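Local coordinates for crispr-associated protein Cas5, dvulg subtype (Xanthomonas oryzae pv. oryzae, PDB 3VZI), which probably acts as a Cas5d endoribonuclease that processes CRISPR RNA in the microbial CRISPR immune system, at residues Y98-E101 against D102-Q105; D139-N142 against R143-R147. All coordinates share one frame; numbering follows the deposited sequence.

Contact 1 (Y98-E101 against D102-Q105); sequences YVEE and DRQQ
Val99 O takes the amide of Arg103 in the one well-formed i to i+4 bond between 98-101 and 102-105, N to O 3.2 Å and almost straight at 171°, near the C-terminal end of helix 92-103. The other backbone bonds here are weak and shared: Asp102 N divides itself between Tyr98 O and Val99 O, and Gln104 N between Glu100 O and Glu101 O, pairings that mix i+4 with i+3 spacing. Among the side chains, Arg103 runs back along the helix, its CG lying beside the backbone N (chi1 -77°) and its chain bending at chi3, which lays the guanidinium next to Glu100. Arg103 NH2 meets the aliphatic part of that glutamate, 3.4 Å from Glu100 CG. Carboxylate and guanidinium are turned only 17° apart, yet the charged ends do not meet: Glu100 OE2 stays 4.7 Å from Arg103 NH2. One turn along, Glu101 and Gln105 approach through their side-chain oxygens, Glu101 OE1 lying 3.6 Å from Gln105 OE1. Asp102 CB rests against Tyr98 O at 3.4 Å, and Asp102 OD1 forms a salt bridge with Arg70. Leu78 lies against Tyr98, Glu101 and Gln105, and Gln105 also joins Arg71 through a backbone hydrogen bond. The chemistry is that of a surface helix terminus: the near pairing of Glu100 and Arg103 probably adds a modest electrostatic attraction, whereas the direct ionic link of Asp102 is to Arg70, outside these two segments.

Contact 2 (D139-N142 against R143-R147); sequences DIFN and RRARR
Arg143 opens 143-147, and its amide bonds to Asp139 O of 139-142, N to O 3.0 Å, a regular i to i+4 bond of helix 134-146. With CG anti to the backbone N (chi1 -172°), its chain turns back along the helix and sets one guanidinium face over Ile140 CA. Arg143 NH1 also lies 3.6 Å from Ile140 CG1, and it makes a long salt bridge to Asp139 OD2, at 3.8 Å, with carboxylate and guanidinium planes 74° apart. Arg144 N bonds weakly to Phe141 O. Its side chain lies alongside Ile140 on the other branch, NH1 3.5 Å from Ile140 CG2, and the two point the same way. His46 touches both residues. Ala145 gives its N-H to Phe141 O in a nearly straight bond of 2.9 Å and 176°, while its CB lies above the plane of the Phe141 ring near the rim, 4.3 Å from CE2. The helix packs here on strands 164-167 (Leu167) and 7-13 (Val7) of the five-stranded antiparallel sheet and on helix 35-45, consistent with an RRM-like arrangement; Phe141 also meets Trp53. Arg146 bonds through its N to Asn142 O. Its chain, extended from CG to NE, carries the guanidinium back so that one face covers Asn142 CB, 3.7 Å from NH1. Arg147 turns back within its own segment: its NE donates to Arg143 O at 2.7 Å, and its backbone N reaches the same oxygen from the opposite face of the carbonyl plane. The result is an amphipathic helix end, with Phe141 and Ala145 facing the interior and arginines that, within 139-147, meet mainly aliphatic groups and backbone carbonyls; Asp139 probably offsets only part of their positive charge.

Contacts 1 and 2 each cover the C-terminal turns of a helix, 92-103 and 134-146, but on opposite sides of the chain's centre, with contact centres about 42 Å apart. Contact 1 is wholly superficial, its eight residues mostly polar or charged and none of them buried. Contact 2 is partly buried: one side of its helix packs through Phe141 and Ala145 on strand 164-167, at an edge of the five-stranded sheet, while the other side carries arginines. Their chemistry follows from place. Mostly weak, shared backbone bonds and mixed acidic and basic groups mark contact 1; mostly straighter backbone bonds, an apolar inner face and a strong excess of positive charge mark contact 2.

Contact 1 (Y98-E101 against D102-Q105)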
ATOM      1  N   TYR A  98      28.777  -4.246  14.680  1.00 67.91           N
ATOM      2  CA  TYR A  98      28.019  -2.968  14.626  1.00 68.53           C
ATOM      3  C   TYR A  98      27.405  -2.712  13.257  1.00 67.71           C
ATOM      4  O   TYR A  98      26.316  -2.140  13.158  1.00 67.36           O
ATOM      5  CB  TYR A  98      28.903  -1.763  14.992  1.00 69.21           C
ATOM      6  CG  TYR A  98      29.218  -1.629  16.478  1.00 72.68           C
ATOM      7  CD1 TYR A  98      30.464  -1.162  16.913  1.00 71.65           C
ATOM      8  CD2 TYR A  98      28.273  -1.972  17.445  1.00 76.78           C
ATOM      9  CE1 TYR A  98      30.751  -1.039  18.261  1.00 73.67           C
ATOM     10  CE2 TYR A  98      28.557  -1.862  18.793  1.00 78.89           C
ATOM     11  CZ  TYR A  98      29.792  -1.394  19.191  1.00 78.27           C
ATOM     12  OH  TYR A  98      30.053  -1.284  20.533  1.00 82.95           O
ATOM     13  N   VAL A  99      28.133  -3.124  12.214  1.00 65.74           N
ATOM     14  CA  VAL A  99      27.663  -3.053  10.838  1.00 66.62           C
ATOM     15  C   VAL A  99      26.505  -4.046  10.625  1.00 69.86           C
ATOM     16  O   VAL A  99      25.412  -3.642  10.190  1.00 70.98           O
ATOM     17  CB  VAL A  99      28.822  -3.264   9.826  1.00 66.72           C
ATOM     18  CG1 VAL A  99      28.309  -3.550   8.402  1.00 70.11           C
ATOM     19  CG2 VAL A  99      29.747  -2.062   9.826  1.00 63.42           C
ATOM     20  N   GLU A 100      26.725  -5.317  10.968  1.00 69.92           N
ATOM     21  CA  GLU A 100      25.659  -6.314  10.865  1.00 74.90           C
ATOM     22  C   GLU A 100      24.434  -5.858  11.667  1.00 76.59           C
ATOM     23  O   GLU A 100      23.287  -5.909  11.169  1.00 78.35           O
ATOM     24  CB  GLU A 100      26.134  -7.700  11.292  1.00 74.73           C
ATOM     25  CG  GLU A 100      26.914  -8.439  10.211  1.00 78.29           C
ATOM     26  CD  GLU A 100      28.036  -9.338  10.760  1.00 79.88           C
ATOM     27  OE1 GLU A 100      28.592  -9.065  11.865  1.00 76.68           O
ATOM     28  OE2 GLU A 100      28.391 -10.325  10.075  1.00 83.30           O
ATOM     29  N   GLU A 101      24.684  -5.358  12.878  1.00 74.82           N
ATOM     30  CA  GLU A 101      23.599  -4.896  13.731  1.00 79.32           C
ATOM     31  C   GLU A 101      22.786  -3.743  13.139  1.00 79.47           C
ATOM     32  O   GLU A 101      21.561  -3.701  13.330  1.00 81.16           O
ATOM     33  CB  GLU A 101      24.081  -4.519  15.127  1.00 81.08           C
ATOM     34  CG  GLU A 101      23.072  -4.911  16.199  1.00 90.24           C
ATOM     35  CD  GLU A 101      22.979  -3.910  17.331  1.00 94.58           C
ATOM     36  OE1 GLU A 101      21.834  -3.495  17.675  1.00 99.60           O
ATOM     37  OE2 GLU A 101      24.056  -3.543  17.860  1.00 92.73           O
ATOM     38  N   ASP A 102      23.466  -2.832  12.430  1.00 76.21           N
ATOM     39  CA  ASP A 102      22.833  -1.616  11.882  1.00 78.67           C
ATOM     40  C   ASP A 102      21.858  -1.958  10.762  1.00 83.73           C
ATOM     41  O   ASP A 102      20.770  -1.374  10.661  1.00 84.30           O
ATOM     42  CB  ASP A 102      23.887  -0.619  11.371  1.00 75.14           C
ATOM     43  CG  ASP A 102      23.264   0.620  10.737  1.00 75.66           C
ATOM     44  OD1 ASP A 102      22.924   1.569  11.472  1.00 74.42           O
ATOM     45  OD2 ASP A 102      23.108   0.630   9.500  1.00 78.01           O
ATOM     46  N   ARG A 103      22.293  -2.914   9.933  1.00 87.40           N
ATOM     47  CA  ARG A 103      21.498  -3.526   8.872  1.00 92.99           C
ATOM     48  C   ARG A 103      20.283  -4.264   9.415  1.00 95.08           C
ATOM     49  O   ARG A 103      19.307  -4.437   8.700  1.00 99.81           O
ATOM     50  CB  ARG A 103      22.360  -4.496   8.053  1.00 95.43           C
ATOM     51  CG  ARG A 103      23.306  -3.827   7.058  1.00 98.74           C
ATOM     52  CD  ARG A 103      23.909  -4.838   6.086  1.00104.35           C
ATOM     53  NE  ARG A 103      24.867  -5.742   6.736  1.00104.83           N
ATOM     54  CZ  ARG A 103      25.104  -7.006   6.368  1.00108.65           C
ATOM     55  NH1 ARG A 103      24.449  -7.549   5.345  1.00114.44           N
ATOM     56  NH2 ARG A 103      25.997  -7.733   7.033  1.00104.49           N
ATOM     57  N   GLN A 104      20.346  -4.684  10.679  1.00 95.13           N
ATOM     58  CA  GLN A 104      19.267  -5.471  11.311  1.00 99.60           C
ATOM     59  C   GLN A 104      18.160  -4.601  11.892  1.00100.63           C
ATOM     60  O   GLN A 104      17.096  -5.095  12.255  1.00105.58           O
ATOM     61  CB  GLN A 104      19.824  -6.385  12.408  1.00 98.76           C
ATOM     62  CG  GLN A 104      19.470  -7.844  12.203  1.00101.14           C
ATOM     63  CD  GLN A 104      20.386  -8.483  11.188  1.00100.79           C
ATOM     64  OE1 GLN A 104      21.543  -8.797  11.490  1.00 99.41           O
ATOM     65  NE2 GLN A 104      19.885  -8.668   9.972  1.00102.83           N
ATOM     66  N   GLN A 105      18.438  -3.308  11.991  1.00 99.09           N
ATOM     67  CA  GLN A 105      17.440  -2.313  12.330  1.00102.76           C
ATOM     68  C   GLN A 105      16.594  -1.967  11.111  1.00105.82           C
ATOM     69  O   GLN A 105      15.443  -1.536  11.243  1.00109.75           O
ATOM     70  CB  GLN A 105      18.135  -1.069  12.850  1.00101.28           C
ATOM     71  CG  GLN A 105      18.394  -1.123  14.335  1.00101.26           C
ATOM     72  CD  GLN A 105      19.754  -0.589  14.678  1.00 98.55           C
ATOM     73  OE1 GLN A 105      20.294  -0.870  15.753  1.00 99.39           O
ATOM     74  NE2 GLN A 105      20.338   0.168  13.756  1.00 98.34           N
TER

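Contact 2 (D139-N142 against R143-R147)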
ATOM      1  N   ASP A 139     -20.767 -10.527  -2.541  1.00 48.04           N
ATOM      2  CA  ASP A 139     -21.415 -10.684  -1.263  1.00 49.58           C
ATOM      3  C   ASP A 139     -20.478 -11.307  -0.222  1.00 52.22           C
ATOM      4  O   ASP A 139     -20.579 -11.009   0.969  1.00 51.81           O
ATOM      5  CB  ASP A 139     -22.696 -11.458  -1.419  1.00 51.57           C
ATOM      6  CG  ASP A 139     -23.320 -11.755  -0.124  1.00 55.02           C
ATOM      7  OD1 ASP A 139     -23.731 -10.790   0.582  1.00 57.85           O
ATOM      8  OD2 ASP A 139     -23.354 -12.954   0.208  1.00 58.69           O
ATOM      9  N   ILE A 140     -19.549 -12.148  -0.690  1.00 52.84           N
ATOM     10  CA  ILE A 140     -18.518 -12.727   0.170  1.00 51.41           C
ATOM     11  C   ILE A 140     -17.578 -11.622   0.677  1.00 51.76           C
ATOM     12  O   ILE A 140     -17.180 -11.616   1.857  1.00 52.59           O
ATOM     13  CB  ILE A 140     -17.729 -13.816  -0.577  1.00 51.47           C
ATOM     14  CG1 ILE A 140     -18.609 -15.054  -0.813  1.00 49.81           C
ATOM     15  CG2 ILE A 140     -16.428 -14.157   0.160  1.00 50.59           C
ATOM     16  CD1 ILE A 140     -18.017 -15.994  -1.841  1.00 50.12           C
ATOM     17  N   PHE A 141     -17.252 -10.685  -0.215  1.00 48.51           N
ATOM     18  CA  PHE A 141     -16.399  -9.580   0.127  1.00 45.49           C
ATOM     19  C   PHE A 141     -17.046  -8.719   1.200  1.00 46.20           C
ATOM     20  O   PHE A 141     -16.424  -8.472   2.244  1.00 51.16           O
ATOM     21  CB  PHE A 141     -16.039  -8.723  -1.091  1.00 44.58           C
ATOM     22  CG  PHE A 141     -15.256  -7.488  -0.722  1.00 43.73           C
ATOM     23  CD1 PHE A 141     -13.876  -7.564  -0.497  1.00 41.01           C
ATOM     24  CD2 PHE A 141     -15.910  -6.254  -0.529  1.00 41.21           C
ATOM     25  CE1 PHE A 141     -13.170  -6.420  -0.122  1.00 41.26           C
ATOM     26  CE2 PHE A 141     -15.206  -5.116  -0.148  1.00 39.08           C
ATOM     27  CZ  PHE A 141     -13.832  -5.193   0.042  1.00 38.99           C
ATOM     28  N   ASN A 142     -18.282  -8.276   0.955  1.00 44.54           N
ATOM     29  CA  ASN A 142     -18.985  -7.332   1.834  1.00 43.29           C
ATOM     30  C   ASN A 142     -19.253  -7.922   3.217  1.00 46.55           C
ATOM     31  O   ASN A 142     -19.070  -7.272   4.261  1.00 46.84           O
ATOM     32  CB  ASN A 142     -20.312  -6.939   1.212  1.00 42.13           C
ATOM     33  CG  ASN A 142     -20.175  -5.987   0.052  1.00 42.47           C
ATOM     34  OD1 ASN A 142     -19.236  -5.165  -0.019  1.00 44.03           O
ATOM     35  ND2 ASN A 142     -21.130  -6.073  -0.876  1.00 41.04           N
ATOM     36  N   ARG A 143     -19.686  -9.171   3.212  1.00 50.82           N
ATOM     37  CA  ARG A 143     -19.933  -9.938   4.433  1.00 55.61           C
ATOM     38  C   ARG A 143     -18.642  -9.981   5.238  1.00 55.15           C
ATOM     39  O   ARG A 143     -18.662  -9.913   6.458  1.00 59.96           O
ATOM     40  CB  ARG A 143     -20.405 -11.338   4.049  1.00 58.50           C
ATOM     41  CG  ARG A 143     -20.883 -12.225   5.158  1.00 64.67           C
ATOM     42  CD  ARG A 143     -20.467 -13.669   4.860  1.00 73.58           C
ATOM     43  NE  ARG A 143     -21.009 -14.221   3.603  1.00 76.33           N
ATOM     44  CZ  ARG A 143     -20.443 -15.200   2.877  1.00 78.33           C
ATOM     45  NH1 ARG A 143     -21.052 -15.612   1.770  1.00 79.87           N
ATOM     46  NH2 ARG A 143     -19.278 -15.771   3.230  1.00 70.91           N
ATOM     47  N   ARG A 144     -17.513 -10.036   4.548  1.00 52.32           N
ATOM     48  CA  ARG A 144     -16.241 -10.262   5.235  1.00 53.11           C
ATOM     49  C   ARG A 144     -15.623  -9.001   5.789  1.00 51.95           C
ATOM     50  O   ARG A 144     -15.098  -9.009   6.918  1.00 48.84           O
ATOM     51  CB  ARG A 144     -15.251 -10.907   4.298  1.00 50.78           C
ATOM     52  CG  ARG A 144     -15.502 -12.358   4.068  1.00 51.95           C
ATOM     53  CD  ARG A 144     -14.144 -12.980   4.032  1.00 57.78           C
ATOM     54  NE  ARG A 144     -13.972 -13.768   2.840  1.00 60.59           N
ATOM     55  CZ  ARG A 144     -13.863 -15.073   2.866  1.00 66.84           C
ATOM     56  NH1 ARG A 144     -13.714 -15.741   1.725  1.00 67.89           N
ATOM     57  NH2 ARG A 144     -13.891 -15.693   4.049  1.00 71.73           N
ATOM     58  N   ALA A 145     -15.647  -7.959   4.945  1.00 48.50           N
ATOM     59  CA  ALA A 145     -15.258  -6.603   5.284  1.00 47.23           C
ATOM     60  C   ALA A 145     -16.097  -6.051   6.441  1.00 50.20           C
ATOM     61  O   ALA A 145     -15.552  -5.492   7.392  1.00 49.06           O
ATOM     62  CB  ALA A 145     -15.398  -5.727   4.055  1.00 45.41           C
ATOM     63  N   ARG A 146     -17.421  -6.228   6.370  1.00 54.33           N
ATOM     64  CA  ARG A 146     -18.325  -5.794   7.452  1.00 54.79           C
ATOM     65  C   ARG A 146     -17.892  -6.438   8.762  1.00 55.07           C
ATOM     66  O   ARG A 146     -17.782  -5.758   9.774  1.00 55.31           O
ATOM     67  CB  ARG A 146     -19.782  -6.137   7.138  1.00 53.63           C
ATOM     68  CG  ARG A 146     -20.443  -5.203   6.151  1.00 54.51           C
ATOM     69  CD  ARG A 146     -21.935  -5.482   5.974  1.00 63.39           C
ATOM     70  NE  ARG A 146     -22.502  -4.829   4.776  1.00 67.56           N
ATOM     71  CZ  ARG A 146     -23.030  -5.469   3.718  1.00 70.58           C
ATOM     72  NH1 ARG A 146     -23.099  -6.804   3.666  1.00 66.31           N
ATOM     73  NH2 ARG A 146     -23.504  -4.762   2.694  1.00 72.51           N
ATOM     74  N   ARG A 147     -17.625  -7.744   8.703  1.00 56.06           N
ATOM     75  CA  ARG A 147     -17.200  -8.581   9.840  1.00 56.24           C
ATOM     76  C   ARG A 147     -15.716  -8.458  10.230  1.00 55.73           C
ATOM     77  O   ARG A 147     -15.295  -9.084  11.185  1.00 61.55           O
ATOM     78  CB  ARG A 147     -17.506 -10.063   9.528  1.00 56.76           C
ATOM     79  CG  ARG A 147     -18.753 -10.644  10.193  1.00 59.77           C
ATOM     80  CD  ARG A 147     -19.499 -11.681   9.360  1.00 57.61           C
ATOM     81  NE  ARG A 147     -20.255 -11.013   8.308  1.00 60.28           N
ATOM     82  CZ  ARG A 147     -21.556 -10.724   8.336  1.00 62.46           C
ATOM     83  NH1 ARG A 147     -22.326 -11.077   9.349  1.00 66.26           N
ATOM     84  NH2 ARG A 147     -22.100 -10.087   7.316  1.00 65.90           N
TER